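Local coordinates for protein seryl-tRNA synthetase, cytoplasmic (Candida albicans, PDB 3QO8) that catalyses the attachment of serine to tRNA(Ser), first activating serine with ATP to Ser-AMP and then transferring it to the acceptor end of the tRNA, at residues Leu31-Trp42 / Ala97-Val108; Leu159-Glu167 / Gly177-Val185. All coordinates share one frame; numbering follows the deposited sequence.

Interaction 1. Residues Leu31-Trp42 / Ala97-Val108; sequences LVDEIIAEYKEW and ADKNLRSKINQV
Ile35 packs between Leu101, Lys104, Ile105 and Val108 at the base of the antiparallel helical hairpin that forms the N-terminal tRNA-binding arm of seryl-tRNA synthetase. The short helical segments run at 159° to each other, their axes 9.4 Å apart. Apolar contacts line one side of the interface. The branch CG2 of Ile35, anti to its own backbone N, meets CG1 of Ile105 at 3.7 Å, while its other arm ends in CD1, which lies 3.5 Å from Val108 CG2. Leu101 reaches across with CD1, 3.4 Å from the backbone O of Ile35 and also close to the methyl CG2 of that residue; its CD2 sits at the edge of the Tyr39 ring. Nearer the start of 31-42, Leu31 lays CD2 against Gln107 CB and Val108 CG2. Phe7, Leu8, Met1 and Ile4 from the N-terminal loops cover Ile35, Tyr39 and Ile105. At the far end the edge of the Trp42 ring meets Ala97 CB; the Trp42 NE1 is hydrogen-bonded to Glu94, one turn before Ala97. The charged contacts centre on Lys104. Its aliphatic stem passes along Ile35 and the Glu38 carboxylate, and the bend at its last torsion (chi4 -59°) turns the ammonium toward Glu34. Glu38 OE2 remains 4.2 Å from Lys104 NZ, beyond a salt bridge but near enough that it may add a favourable field. The salt bridge itself joins Lys104 NZ to Glu34 OE1 at 2.9 Å, meeting the oxygen nearly along its C-O axis.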
loop_
_atom_site.group_PDB
_atom_site.type_symbol
_atom_site.label_atom_id
_atom_site.label_comp_id
_atom_site.label_asym_id
_atom_site.label_seq_id
_atom_site.Cartn_x
_atom_site.Cartn_y
_atom_site.Cartn_z
ATOM N N LEU A 31 -24.904 23.906 -17.181
ATOM C CA LEU A 31 -23.472 23.927 -17.466
ATOM C C LEU A 31 -23.180 24.161 -18.941
ATOM O O LEU A 31 -22.250 24.890 -19.285
ATOM C CB LEU A 31 -22.814 22.612 -17.039
ATOM C CG LEU A 31 -21.989 22.586 -15.756
ATOM C CD1 LEU A 31 -22.835 23.021 -14.578
ATOM C CD2 LEU A 31 -21.423 21.194 -15.525
ATOM N N VAL A 32 -23.967 23.535 -19.811
ATOM C CA VAL A 32 -23.686 23.591 -21.244
ATOM C C VAL A 32 -23.817 25.004 -21.824
ATOM O O VAL A 32 -22.903 25.497 -22.493
ATOM C CB VAL A 32 -24.533 22.583 -22.025
ATOM C CG1 VAL A 32 -24.242 22.687 -23.512
ATOM C CG2 VAL A 32 -24.243 21.180 -21.516
ATOM N N ASP A 33 -24.940 25.658 -21.550
ATOM C CA ASP A 33 -25.130 27.037 -21.985
ATOM C C ASP A 33 -24.053 27.965 -21.418
ATOM O O ASP A 33 -23.543 28.836 -22.124
ATOM C CB ASP A 33 -26.517 27.538 -21.599
ATOM C CG ASP A 33 -27.614 26.955 -22.476
ATOM O OD1 ASP A 33 -27.425 26.897 -23.713
ATOM O OD2 ASP A 33 -28.663 26.555 -21.924
ATOM N N GLU A 34 -23.701 27.771 -20.150
ATOM C CA GLU A 34 -22.669 28.586 -19.507
ATOM C C GLU A 34 -21.331 28.425 -20.198
ATOM O O GLU A 34 -20.594 29.395 -20.403
ATOM C CB GLU A 34 -22.532 28.213 -18.032
ATOM C CG GLU A 34 -23.838 28.356 -17.266
ATOM C CD GLU A 34 -23.709 27.987 -15.804
ATOM O OE1 GLU A 34 -22.603 27.588 -15.384
ATOM O OE2 GLU A 34 -24.719 28.096 -15.077
ATOM N N ILE A 35 -21.008 27.186 -20.537
ATOM C CA ILE A 35 -19.753 26.892 -21.204
ATOM C C ILE A 35 -19.709 27.616 -22.548
ATOM O O ILE A 35 -18.708 28.239 -22.897
ATOM C CB ILE A 35 -19.566 25.375 -21.358
ATOM C CG1 ILE A 35 -19.146 24.783 -20.014
ATOM C CG2 ILE A 35 -18.541 25.055 -22.437
ATOM C CD1 ILE A 35 -19.385 23.312 -19.890
ATOM N N ILE A 36 -20.821 27.583 -23.278
ATOM C CA ILE A 36 -20.894 28.261 -24.565
ATOM C C ILE A 36 -20.728 29.775 -24.423
ATOM O O ILE A 36 -20.026 30.405 -25.216
ATOM C CB ILE A 36 -22.212 27.939 -25.298
ATOM C CG1 ILE A 36 -22.301 26.437 -25.585
ATOM C CG2 ILE A 36 -22.319 28.748 -26.581
ATOM C CD1 ILE A 36 -23.677 25.989 -26.151
ATOM N N ALA A 37 -21.359 30.359 -23.409
ATOM C CA ALA A 37 -21.268 31.800 -23.207
ATOM C C ALA A 37 -19.824 32.206 -22.919
ATOM O O ALA A 37 -19.258 33.083 -23.586
ATOM C CB ALA A 37 -22.191 32.247 -22.077
ATOM N N GLU A 38 -19.219 31.553 -21.933
ATOM C CA GLU A 38 -17.849 31.869 -21.557
ATOM C C GLU A 38 -16.889 31.683 -22.729
ATOM O O GLU A 38 -15.939 32.443 -22.889
ATOM C CB GLU A 38 -17.425 31.050 -20.340
ATOM C CG GLU A 38 -18.397 31.207 -19.176
ATOM C CD GLU A 38 -17.776 30.894 -17.829
ATOM O OE1 GLU A 38 -16.609 30.446 -17.792
ATOM O OE2 GLU A 38 -18.458 31.107 -16.804
ATOM N N TYR A 39 -17.144 30.690 -23.572
ATOM C CA TYR A 39 -16.304 30.532 -24.747
ATOM C C TYR A 39 -16.354 31.770 -25.646
ATOM O O TYR A 39 -15.334 32.205 -26.192
ATOM C CB TYR A 39 -16.695 29.307 -25.559
ATOM C CG TYR A 39 -15.934 29.252 -26.862
ATOM C CD1 TYR A 39 -14.635 28.759 -26.906
ATOM C CD2 TYR A 39 -16.504 29.720 -28.037
ATOM C CE1 TYR A 39 -13.931 28.718 -28.088
ATOM C CE2 TYR A 39 -15.808 29.682 -29.224
ATOM C CZ TYR A 39 -14.522 29.180 -29.245
ATOM O OH TYR A 39 -13.825 29.140 -30.428
ATOM N N LYS A 40 -17.548 32.323 -25.818
ATOM C CA LYS A 40 -17.698 33.494 -26.663
ATOM C C LYS A 40 -16.979 34.694 -26.064
ATOM O O LYS A 40 -16.377 35.486 -26.789
ATOM C CB LYS A 40 -19.170 33.824 -26.900
ATOM C CG LYS A 40 -19.943 32.725 -27.618
ATOM C CD LYS A 40 -21.312 33.209 -28.079
ATOM C CE LYS A 40 -22.095 32.069 -28.722
ATOM N NZ LYS A 40 -23.521 32.419 -28.947
ATOM N N GLU A 41 -17.048 34.836 -24.743
ATOM C CA GLU A 41 -16.310 35.902 -24.076
ATOM C C GLU A 41 -14.820 35.717 -24.311
ATOM O O GLU A 41 -14.103 36.660 -24.630
ATOM C CB GLU A 41 -16.626 35.927 -22.583
ATOM C CG GLU A 41 -18.073 36.268 -22.308
ATOM C CD GLU A 41 -18.528 37.511 -23.070
ATOM O OE1 GLU A 41 -17.712 38.452 -23.217
ATOM O OE2 GLU A 41 -19.698 37.546 -23.529
ATOM N N TRP A 42 -14.360 34.485 -24.169
ATOM C CA TRP A 42 -12.955 34.188 -24.391
ATOM C C TRP A 42 -12.527 34.574 -25.805
ATOM O O TRP A 42 -11.498 35.220 -25.993
ATOM C CB TRP A 42 -12.676 32.708 -24.129
ATOM C CG TRP A 42 -11.274 32.358 -24.407
ATOM C CD1 TRP A 42 -10.203 32.542 -23.581
ATOM C CD2 TRP A 42 -10.760 31.792 -25.615
ATOM N NE1 TRP A 42 -9.057 32.112 -24.197
ATOM C CE2 TRP A 42 -9.370 31.647 -25.447
ATOM C CE3 TRP A 42 -11.341 31.387 -26.822
ATOM C CZ2 TRP A 42 -8.550 31.114 -26.442
ATOM C CZ3 TRP A 42 -10.527 30.856 -27.808
ATOM C CH2 TRP A 42 -9.147 30.727 -27.613
ATOM N N ALA A 97 -10.647 33.806 -18.100
ATOM C CA ALA A 97 -11.741 33.221 -18.863
ATOM C C ALA A 97 -11.410 31.790 -19.264
ATOM O O ALA A 97 -12.253 30.900 -19.169
ATOM C CB ALA A 97 -12.034 34.058 -20.093
ATOM N N ASP A 98 -10.178 31.580 -19.714
ATOM C CA ASP A 98 -9.740 30.257 -20.121
ATOM C C ASP A 98 -9.813 29.322 -18.933
ATOM O O ASP A 98 -10.207 28.165 -19.065
ATOM C CB ASP A 98 -8.314 30.293 -20.658
ATOM C CG ASP A 98 -7.944 29.024 -21.397
ATOM O OD1 ASP A 98 -8.779 28.536 -22.186
ATOM O OD2 ASP A 98 -6.828 28.509 -21.190
ATOM N N LYS A 99 -9.431 29.839 -17.771
ATOM C CA LYS A 99 -9.434 29.064 -16.537
ATOM C C LYS A 99 -10.845 28.631 -16.140
ATOM O O LYS A 99 -11.083 27.462 -15.819
ATOM C CB LYS A 99 -8.797 29.881 -15.410
ATOM C CG LYS A 99 -8.807 29.210 -14.049
ATOM C CD LYS A 99 -8.061 30.056 -13.019
ATOM C CE LYS A 99 -8.254 29.519 -11.606
ATOM N NZ LYS A 99 -7.690 28.151 -11.428
ATOM N N ASN A 100 -11.775 29.578 -16.153
ATOM C CA ASN A 100 -13.144 29.294 -15.747
ATOM C C ASN A 100 -13.862 28.428 -16.769
ATOM O O ASN A 100 -14.729 27.628 -16.424
ATOM C CB ASN A 100 -13.925 30.588 -15.509
ATOM C CG ASN A 100 -13.399 31.375 -14.325
ATOM O OD1 ASN A 100 -12.687 30.837 -13.474
ATOM N ND2 ASN A 100 -13.751 32.655 -14.260
ATOM N N LEU A 101 -13.500 28.598 -18.033
ATOM C CA LEU A 101 -14.082 27.791 -19.089
ATOM C C LEU A 101 -13.680 26.332 -18.888
ATOM O O LEU A 101 -14.533 25.455 -18.828
ATOM C CB LEU A 101 -13.646 28.305 -20.461
ATOM C CG LEU A 101 -14.011 27.460 -21.674
ATOM C CD1 LEU A 101 -15.518 27.447 -21.879
ATOM C CD2 LEU A 101 -13.308 28.021 -22.893
ATOM N N ARG A 102 -12.385 26.073 -18.743
ATOM C CA ARG A 102 -11.929 24.699 -18.559
ATOM C C ARG A 102 -12.456 24.074 -17.264
ATOM O O ARG A 102 -12.730 22.872 -17.204
ATOM C CB ARG A 102 -10.407 24.617 -18.651
ATOM C CG ARG A 102 -9.893 25.090 -20.004
ATOM C CD ARG A 102 -8.384 25.033 -20.123
ATOM N NE ARG A 102 -7.946 25.554 -21.415
ATOM C CZ ARG A 102 -7.840 24.825 -22.522
ATOM N NH1 ARG A 102 -8.131 23.530 -22.499
ATOM N NH2 ARG A 102 -7.439 25.389 -23.654
ATOM N N SER A 103 -12.618 24.898 -16.236
ATOM C CA SER A 103 -13.164 24.436 -14.968
ATOM C C SER A 103 -14.586 23.935 -15.146
ATOM O O SER A 103 -14.977 22.922 -14.564
ATOM C CB SER A 103 -13.148 25.565 -13.942
ATOM O OG SER A 103 -13.987 25.261 -12.844
ATOM N N LYS A 104 -15.363 24.662 -15.944
ATOM C CA LYS A 104 -16.738 24.281 -16.213
ATOM C C LYS A 104 -16.790 23.029 -17.075
ATOM O O LYS A 104 -17.531 22.099 -16.780
ATOM C CB LYS A 104 -17.502 25.425 -16.875
ATOM C CG LYS A 104 -17.880 26.534 -15.907
ATOM C CD LYS A 104 -18.835 27.531 -16.544
ATOM C CE LYS A 104 -19.262 28.597 -15.548
ATOM N NZ LYS A 104 -19.925 28.012 -14.354
ATOM N N ILE A 105 -15.993 23.002 -18.136
ATOM C CA ILE A 105 -15.981 21.845 -19.017
ATOM C C ILE A 105 -15.606 20.588 -18.243
ATOM O O ILE A 105 -16.136 19.501 -18.494
ATOM C CB ILE A 105 -15.035 22.053 -20.192
ATOM C CG1 ILE A 105 -15.610 23.130 -21.125
ATOM C CG2 ILE A 105 -14.799 20.739 -20.924
ATOM C CD1 ILE A 105 -14.649 23.596 -22.179
ATOM N N ASN A 106 -14.716 20.752 -17.273
ATOM C CA ASN A 106 -14.280 19.639 -16.442
ATOM C C ASN A 106 -15.410 19.002 -15.640
ATOM O O ASN A 106 -15.339 17.828 -15.282
ATOM C CB ASN A 106 -13.153 20.081 -15.506
ATOM C CG ASN A 106 -12.659 18.958 -14.634
ATOM O OD1 ASN A 106 -12.042 18.009 -15.118
ATOM N ND2 ASN A 106 -12.924 19.056 -13.334
ATOM N N GLN A 107 -16.447 19.779 -15.359
ATOM C CA GLN A 107 -17.593 19.281 -14.608
ATOM C C GLN A 107 -18.549 18.421 -15.450
ATOM O O GLN A 107 -19.338 17.655 -14.902
ATOM C CB GLN A 107 -18.369 20.444 -13.994
ATOM C CG GLN A 107 -17.570 21.314 -13.056
ATOM C CD GLN A 107 -18.418 22.400 -12.444
ATOM O OE1 GLN A 107 -19.500 22.134 -11.920
ATOM N NE2 GLN A 107 -17.944 23.637 -12.520
ATOM N N VAL A 108 -18.473 18.542 -16.772
ATOM C CA VAL A 108 -19.392 17.831 -17.655
ATOM C C VAL A 108 -18.958 16.380 -17.875
ATOM O O VAL A 108 -17.832 16.112 -18.304
ATOM C CB VAL A 108 -19.528 18.538 -19.017
ATOM C CG1 VAL A 108 -20.501 17.781 -19.925
ATOM C CG2 VAL A 108 -19.981 19.984 -18.822
#

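Interaction 2. Residues Leu159-Glu167 / Gly177-Val185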
loop_
_atom_site.group_PDB
_atom_site.type_symbol
_atom_site.label_atom_id
_atom_site.label_comp_id
_atom_site.label_asym_id
_atom_site.label_seq_id
_atom_site.Cartn_x
_atom_site.Cartn_y
_atom_site.Cartn_z
ATOM N N LEU A 159 -13.824 -17.329 8.825
ATOM C CA LEU A 159 -13.485 -17.503 10.231
ATOM C C LEU A 159 -13.303 -18.987 10.585
ATOM O O LEU A 159 -12.357 -19.358 11.263
ATOM C CB LEU A 159 -14.561 -16.878 11.125
ATOM C CG LEU A 159 -14.143 -16.638 12.571
ATOM C CD1 LEU A 159 -13.011 -15.627 12.602
ATOM C CD2 LEU A 159 -15.319 -16.151 13.397
ATOM N N ARG A 160 -14.211 -19.845 10.132
ATOM C CA ARG A 160 -14.108 -21.262 10.481
ATOM C C ARG A 160 -12.838 -21.878 9.890
ATOM O O ARG A 160 -12.292 -22.835 10.443
ATOM C CB ARG A 160 -15.360 -22.039 10.027
ATOM C CG ARG A 160 -16.613 -21.725 10.841
ATOM C CD ARG A 160 -17.568 -22.916 10.840
ATOM N NE ARG A 160 -16.968 -24.084 11.481
ATOM C CZ ARG A 160 -17.503 -25.305 11.477
ATOM N NH1 ARG A 160 -18.657 -25.526 10.867
ATOM N NH2 ARG A 160 -16.882 -26.306 12.089
ATOM N N LEU A 161 -12.362 -21.315 8.780
ATOM C CA LEU A 161 -11.134 -21.782 8.143
ATOM C C LEU A 161 -9.882 -21.218 8.817
ATOM O O LEU A 161 -8.761 -21.588 8.473
ATOM C CB LEU A 161 -11.122 -21.405 6.654
ATOM C CG LEU A 161 -12.148 -22.117 5.764
ATOM C CD1 LEU A 161 -12.177 -21.521 4.357
ATOM C CD2 LEU A 161 -11.854 -23.614 5.716
ATOM N N ASP A 162 -10.083 -20.324 9.779
ATOM C CA ASP A 162 -8.980 -19.572 10.366
ATOM C C ASP A 162 -8.191 -18.881 9.245
ATOM O O ASP A 162 -6.965 -18.950 9.207
ATOM C CB ASP A 162 -8.056 -20.496 11.163
ATOM C CG ASP A 162 -7.079 -19.732 12.045
ATOM O OD1 ASP A 162 -7.401 -18.589 12.457
ATOM O OD2 ASP A 162 -5.990 -20.283 12.328
ATOM N N GLY A 163 -8.902 -18.226 8.333
ATOM C CA GLY A 163 -8.270 -17.631 7.165
ATOM C C GLY A 163 -8.136 -16.122 7.218
ATOM O O GLY A 163 -7.624 -15.497 6.290
ATOM N N TYR A 164 -8.643 -15.510 8.281
ATOM C CA TYR A 164 -8.425 -14.078 8.471
ATOM C C TYR A 164 -8.668 -13.720 9.915
ATOM O O TYR A 164 -9.171 -14.544 10.678
ATOM C CB TYR A 164 -9.272 -13.224 7.509
ATOM C CG TYR A 164 -10.651 -12.808 7.982
ATOM C CD1 TYR A 164 -11.066 -11.489 7.851
ATOM C CD2 TYR A 164 -11.555 -13.731 8.518
ATOM C CE1 TYR A 164 -12.328 -11.079 8.257
ATOM C CE2 TYR A 164 -12.838 -13.325 8.928
ATOM C CZ TYR A 164 -13.210 -11.993 8.795
ATOM O OH TYR A 164 -14.461 -11.550 9.193
ATOM N N ASP A 165 -8.277 -12.506 10.289
ATOM C CA ASP A 165 -8.407 -12.053 11.658
ATOM C C ASP A 165 -8.953 -10.631 11.694
ATOM O O ASP A 165 -8.193 -9.659 11.633
ATOM C CB ASP A 165 -7.046 -12.094 12.355
ATOM C CG ASP A 165 -7.172 -12.149 13.862
ATOM O OD1 ASP A 165 -8.085 -11.483 14.418
ATOM O OD2 ASP A 165 -6.363 -12.868 14.485
ATOM N N PRO A 166 -10.279 -10.496 11.782
ATOM C CA PRO A 166 -10.859 -9.153 11.845
ATOM C C PRO A 166 -10.696 -8.521 13.223
ATOM O O PRO A 166 -10.658 -7.297 13.336
ATOM C CB PRO A 166 -12.350 -9.395 11.558
ATOM C CG PRO A 166 -12.593 -10.811 12.047
ATOM C CD PRO A 166 -11.305 -11.557 11.718
ATOM N N GLU A 167 -10.613 -9.334 14.267
ATOM C CA GLU A 167 -10.537 -8.761 15.606
ATOM C C GLU A 167 -9.201 -8.039 15.826
ATOM O O GLU A 167 -9.167 -6.893 16.270
ATOM C CB GLU A 167 -10.783 -9.824 16.684
ATOM C CG GLU A 167 -10.598 -9.298 18.100
ATOM C CD GLU A 167 -11.289 -10.155 19.159
ATOM O OE1 GLU A 167 -12.243 -10.895 18.814
ATOM O OE2 GLU A 167 -10.874 -10.078 20.339
ATOM N N GLY A 177 -10.432 -3.197 9.323
ATOM C CA GLY A 177 -9.052 -3.673 9.265
ATOM C C GLY A 177 -8.976 -5.182 9.355
ATOM O O GLY A 177 -9.779 -5.781 10.044
ATOM N N TYR A 178 -8.003 -5.805 8.685
ATOM C CA TYR A 178 -7.879 -7.261 8.743
ATOM C C TYR A 178 -6.471 -7.735 8.441
ATOM O O TYR A 178 -5.720 -7.065 7.724
ATOM C CB TYR A 178 -8.829 -7.941 7.743
ATOM C CG TYR A 178 -8.526 -7.608 6.292
ATOM C CD1 TYR A 178 -7.812 -8.490 5.484
ATOM C CD2 TYR A 178 -8.954 -6.407 5.732
ATOM C CE1 TYR A 178 -7.535 -8.181 4.153
ATOM C CE2 TYR A 178 -8.685 -6.095 4.407
ATOM C CZ TYR A 178 -7.979 -6.982 3.624
ATOM O OH TYR A 178 -7.726 -6.668 2.305
ATOM N N PHE A 179 -6.135 -8.896 8.997
ATOM C CA PHE A 179 -4.993 -9.684 8.540
ATOM C C PHE A 179 -5.575 -10.851 7.760
ATOM O O PHE A 179 -6.637 -11.347 8.124
ATOM C CB PHE A 179 -4.251 -10.291 9.723
ATOM C CG PHE A 179 -3.490 -9.302 10.563
ATOM C CD1 PHE A 179 -2.095 -9.291 10.542
ATOM C CD2 PHE A 179 -4.157 -8.418 11.404
ATOM C CE1 PHE A 179 -1.378 -8.399 11.328
ATOM C CE2 PHE A 179 -3.450 -7.521 12.193
ATOM C CZ PHE A 179 -2.051 -7.508 12.157
ATOM N N LEU A 180 -4.885 -11.314 6.717
ATOM C CA LEU A 180 -5.212 -12.619 6.140
ATOM C C LEU A 180 -4.291 -13.648 6.775
ATOM O O LEU A 180 -3.153 -13.321 7.112
ATOM C CB LEU A 180 -5.026 -12.609 4.619
ATOM C CG LEU A 180 -5.955 -11.651 3.872
ATOM C CD1 LEU A 180 -5.599 -11.667 2.392
ATOM C CD2 LEU A 180 -7.432 -12.038 4.078
ATOM N N ARG A 181 -4.769 -14.882 6.956
ATOM C CA ARG A 181 -3.982 -15.919 7.639
ATOM C C ARG A 181 -4.026 -17.232 6.876
ATOM O O ARG A 181 -5.065 -17.579 6.306
ATOM C CB ARG A 181 -4.577 -16.229 9.024
ATOM C CG ARG A 181 -4.376 -15.206 10.097
ATOM C CD ARG A 181 -5.147 -15.623 11.361
ATOM N NE ARG A 181 -4.869 -17.013 11.731
ATOM C CZ ARG A 181 -3.923 -17.404 12.584
ATOM N NH1 ARG A 181 -3.133 -16.515 13.189
ATOM N NH2 ARG A 181 -3.772 -18.695 12.836
ATOM N N ASN A 182 -2.921 -17.978 6.893
ATOM C CA ASN A 182 -2.935 -19.329 6.343
ATOM C C ASN A 182 -3.509 -19.336 4.931
ATOM O O ASN A 182 -3.024 -18.631 4.046
ATOM C CB ASN A 182 -3.788 -20.250 7.227
ATOM C CG ASN A 182 -3.192 -20.462 8.603
ATOM O OD1 ASN A 182 -2.018 -20.787 8.723
ATOM N ND2 ASN A 182 -4.009 -20.287 9.657
ATOM N N TYR A 183 -4.553 -20.131 4.723
ATOM C CA TYR A 183 -5.115 -20.261 3.383
ATOM C C TYR A 183 -5.800 -18.994 2.880
ATOM O O TYR A 183 -6.066 -18.865 1.683
ATOM C CB TYR A 183 -6.040 -21.482 3.276
ATOM C CG TYR A 183 -5.277 -22.783 3.276
ATOM C CD1 TYR A 183 -5.284 -23.618 4.388
ATOM C CD2 TYR A 183 -4.522 -23.163 2.175
ATOM C CE1 TYR A 183 -4.568 -24.809 4.392
ATOM C CE2 TYR A 183 -3.797 -24.341 2.173
ATOM C CZ TYR A 183 -3.829 -25.160 3.280
ATOM O OH TYR A 183 -3.118 -26.333 3.273
ATOM N N GLY A 184 -6.104 -18.075 3.790
ATOM C CA GLY A 184 -6.568 -16.761 3.396
ATOM C C GLY A 184 -5.512 -16.077 2.547
ATOM O O GLY A 184 -5.828 -15.493 1.513
ATOM N N VAL A 185 -4.254 -16.155 2.984
ATOM C CA VAL A 185 -3.141 -15.581 2.228
ATOM C C VAL A 185 -2.965 -16.343 0.922
ATOM O O VAL A 185 -2.835 -15.733 -0.130
ATOM C CB VAL A 185 -1.808 -15.627 3.012
ATOM C CG1 VAL A 185 -0.660 -15.005 2.164
ATOM C CG2 VAL A 185 -1.933 -14.911 4.378
#
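A short antiparallel pairing, backed by a salt bridge, joins Asp162-Asp165 to Phe179-Asn182 at the dimer interface of the catalytic part of the chain. Tyr164 and Leu180 form a non-hydrogen-bonded pair. Beyond it, Asp165 N donates to Phe179 O at 3.0 Å; the return bond is long and weak. On the other side, Arg181 N gives a 3.0 Å bond to Gly163 O from well above the carbonyl plane. Gly184 CA also approaches that oxygen, at 3.3 Å, so the two backbone segments lie very close here. Asp162 ends the preceding helix in a Schellman motif with positive phi. Its carboxylate, anti to the backbone N (chi1 -167°), reaches the guanidinium edge of Arg181, the two planes 31° apart. Arg181 NH2 meets the syn side of Asp162 OD2 at 2.8 Å, and NE makes a weak, bent bond to OD1, which has a second cationic partner in Lys446. Asn182 ND2 adds a nearly straight bond to Asp162 O, lying in the carbonyl plane, so both side chain and backbone of Asp162 are gripped. Tyr164 CD1 touches Tyr178 CB, and Pro166 CD sits 3.4 Å above the Tyr164 ring, over its centre. The Tyr178 side chain lies about 4 Å from that of Val295, which by similarity binds ATP; its OH bonds to Ala297 O. From the second subunit, Tyr254 bonds to Arg181 NH1 and meets the Phe179 ring edge-to-face. Strand 179-181 precedes the long helix 183-200 and pairs with a second-subunit strand around Gln208, consistent with the motif 1 helix and strand at class II synthetase dimer interfaces.

In the fold
Both contacts are closed in turn along the chain, in series, without nesting or crossing. From the N terminus, helix 30-65 runs out along the arm and helix 74-107 brings the chain back, so interaction 1 closes a long, almost wholly helical loop of 54 residues at the arm's base, next to the N-terminal loops and helix 15-25. After strand 126-131, interaction 2 starts at the end of helix 154-160, closes a much shorter loop of nine residues around helix 166-173 and leads into helix 183-200. The centres lie 51 Å apart, on opposite sides of the chain's centre: one ties the tRNA-binding arm together, the other ties the end of helix 154-160 and strand 164-165 to strand 179-181, which itself borders the second subunit.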